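Local coordinates for genome polyprotein (Chicken sicinivirus JSY, PDB 6QWT) that probably copies the viral RNA genome as the RNA-dependent RNA polymerase (3Dpol), the C-terminal piece of the polyprotein, at residues L39-R44 and D49-A54. Residues are numbered along the deposited sequence; the frame is centred on the assembly and turned at random.
Sequences LSRHDR and DVDQVA
The N-cap of the short helix 50-54 meets the type I turn Ser-40 to Asp-43, and Arg-41 of that turn carries most of the contact by reaching over to Asp-49 and Asp-51. Its side chain is bent at chi2 (-136°) and chi3 (-81°), which brings the guanidinium around so that Asp-49 sits at its edge. There NH2 of Arg-41 lies 2.6 Å from OD2 of Asp-49, a short salt bridge whose hydrogen bond is weak because the N-H is poorly aimed (122°). The other carboxylate oxygen of Asp-49 works for the helix: OD1 accepts a weak capping bond from N of Asp-51 at 3.3 Å. One aspartate thus serves both the turn and the first turn of the helix.

Asp-51 comes in across the arginine chain at roughly a right angle, its OD1 3.4 Å from CD of Arg-41. Its link to NE of Arg-41 is long, 3.9 Å, and purely electrostatic, since the oxygen lies well out of the guanidinium plane; the stronger partner of Asp-51 is Arg-17, which also bonds to O of Leu-39. Deeper in, CG1 of Val-50 rests 3.7 Å from O of Ser-40. A water donates to that same carbonyl and weakly accepts from N of Val-50, bridging turn and helix start. Within the turn, OG of Ser-40 takes the N-H of His-42 at 2.9 Å, an ST turn. Together this is a capped helix N-terminus tied to the preceding loop by a salt-bridge network, in the N-terminal part of the picornaviral polymerase.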
loop_
_atom_site.group_PDB
_atom_site.type_symbol
_atom_site.label_atom_id
_atom_site.label_comp_id
_atom_site.label_asym_id
_atom_site.label_seq_id
_atom_site.Cartn_x
_atom_site.Cartn_y
_atom_site.Cartn_z
ATOM N N LEU A 39 -3.247 -6.723 -20.045
ATOM C CA LEU A 39 -1.911 -7.262 -19.841
ATOM C C LEU A 39 -1.141 -7.485 -21.133
ATOM O O LEU A 39 0.093 -7.472 -21.104
ATOM C CB LEU A 39 -1.979 -8.584 -19.057
ATOM C CG LEU A 39 -2.692 -8.530 -17.699
ATOM C CD1 LEU A 39 -2.719 -9.901 -17.045
ATOM C CD2 LEU A 39 -2.047 -7.507 -16.766
ATOM N N SER A 40 -1.827 -7.663 -22.258
ATOM C CA SER A 40 -1.186 -7.984 -23.526
ATOM C C SER A 40 -1.082 -6.745 -24.407
ATOM O O SER A 40 -1.981 -5.898 -24.417
ATOM C CB SER A 40 -1.962 -9.080 -24.261
ATOM O OG SER A 40 -1.634 -9.105 -25.638
ATOM N N ARG A 41 0.021 -6.652 -25.155
ATOM C CA ARG A 41 0.172 -5.575 -26.129
ATOM C C ARG A 41 -0.759 -5.740 -27.323
ATOM O O ARG A 41 -0.855 -4.820 -28.143
ATOM C CB ARG A 41 1.623 -5.495 -26.610
ATOM C CG ARG A 41 2.660 -5.513 -25.491
ATOM C CD ARG A 41 3.757 -4.483 -25.720
ATOM N NE ARG A 41 4.776 -4.941 -26.656
ATOM C CZ ARG A 41 5.395 -4.161 -27.537
ATOM N NH1 ARG A 41 6.309 -4.679 -28.346
ATOM N NH2 ARG A 41 5.100 -2.871 -27.617
ATOM N N HIS A 42 -1.443 -6.880 -27.438
ATOM C CA HIS A 42 -2.376 -7.144 -28.526
ATOM C C HIS A 42 -3.827 -7.200 -28.049
ATOM O O HIS A 42 -4.682 -7.747 -28.753
ATOM C CB HIS A 42 -2.009 -8.449 -29.237
ATOM C CG HIS A 42 -0.580 -8.520 -29.680
ATOM N ND1 HIS A 42 0.422 -9.034 -28.885
ATOM C CD2 HIS A 42 0.016 -8.144 -30.836
ATOM C CE1 HIS A 42 1.572 -8.972 -29.531
ATOM N NE2 HIS A 42 1.353 -8.435 -30.719
ATOM N N ASP A 43 -4.123 -6.649 -26.871
ATOM C CA ASP A 43 -5.486 -6.681 -26.349
ATOM C C ASP A 43 -6.432 -5.919 -27.271
ATOM O O ASP A 43 -6.187 -4.757 -27.613
ATOM C CB ASP A 43 -5.526 -6.092 -24.936
ATOM C CG ASP A 43 -6.778 -6.493 -24.161
ATOM O OD1 ASP A 43 -7.901 -6.315 -24.685
ATOM O OD2 ASP A 43 -6.640 -6.984 -23.018
ATOM N N ARG A 44 -7.518 -6.582 -27.677
ATOM C CA ARG A 44 -8.477 -5.968 -28.588
ATOM C C ARG A 44 -9.323 -4.895 -27.914
ATOM O O ARG A 44 -9.932 -4.077 -28.613
ATOM C CB ARG A 44 -9.388 -7.038 -29.193
ATOM N N ASP A 49 -0.747 0.881 -26.434
ATOM C CA ASP A 49 0.287 -0.084 -26.085
ATOM C C ASP A 49 0.467 -0.055 -24.573
ATOM O O ASP A 49 0.865 0.973 -24.014
ATOM C CB ASP A 49 1.595 0.253 -26.802
ATOM C CG ASP A 49 2.671 -0.799 -26.607
ATOM O OD1 ASP A 49 2.458 -1.745 -25.823
ATOM O OD2 ASP A 49 3.737 -0.674 -27.246
ATOM N N VAL A 50 0.175 -1.183 -23.916
ATOM C CA VAL A 50 0.130 -1.193 -22.457
ATOM C C VAL A 50 1.525 -1.001 -21.866
ATOM O O VAL A 50 1.694 -0.298 -20.862
ATOM C CB VAL A 50 -0.547 -2.483 -21.948
ATOM C CG1 VAL A 50 0.210 -3.725 -22.397
ATOM C CG2 VAL A 50 -0.687 -2.449 -20.434
ATOM N N ASP A 51 2.551 -1.604 -22.480
ATOM C CA ASP A 51 3.911 -1.407 -21.987
ATOM C C ASP A 51 4.321 0.059 -22.059
ATOM O O ASP A 51 5.121 0.523 -21.240
ATOM C CB ASP A 51 4.895 -2.274 -22.775
ATOM C CG ASP A 51 4.810 -3.744 -22.404
ATOM O OD1 ASP A 51 5.664 -4.528 -22.869
ATOM O OD2 ASP A 51 3.886 -4.117 -21.653
ATOM N N GLN A 52 3.776 0.804 -23.023
ATOM C CA GLN A 52 4.053 2.231 -23.129
ATOM C C GLN A 52 3.247 3.027 -22.105
ATOM O O GLN A 52 3.788 3.901 -21.416
ATOM C CB GLN A 52 3.755 2.709 -24.552
ATOM C CG GLN A 52 4.320 4.076 -24.899
ATOM C CD GLN A 52 3.402 5.209 -24.481
ATOM O OE1 GLN A 52 2.178 5.114 -24.613
ATOM N NE2 GLN A 52 3.987 6.285 -23.967
ATOM N N VAL A 53 1.952 2.730 -21.984
ATOM C CA VAL A 53 1.104 3.477 -21.057
ATOM C C VAL A 53 1.499 3.193 -19.611
ATOM O O VAL A 53 1.512 4.098 -18.771
ATOM C CB VAL A 53 -0.380 3.158 -21.313
ATOM C CG1 VAL A 53 -1.265 3.901 -20.320
ATOM C CG2 VAL A 53 -0.759 3.512 -22.749
ATOM N N ALA A 54 1.837 1.937 -19.297
ATOM C CA ALA A 54 2.148 1.582 -17.914
ATOM C C ALA A 54 3.392 2.300 -17.402
ATOM O O ALA A 54 3.530 2.512 -16.192
ATOM C CB ALA A 54 2.322 0.068 -17.779
HETATM O O HOH W 1 -1.999 -3.156 -25.025
#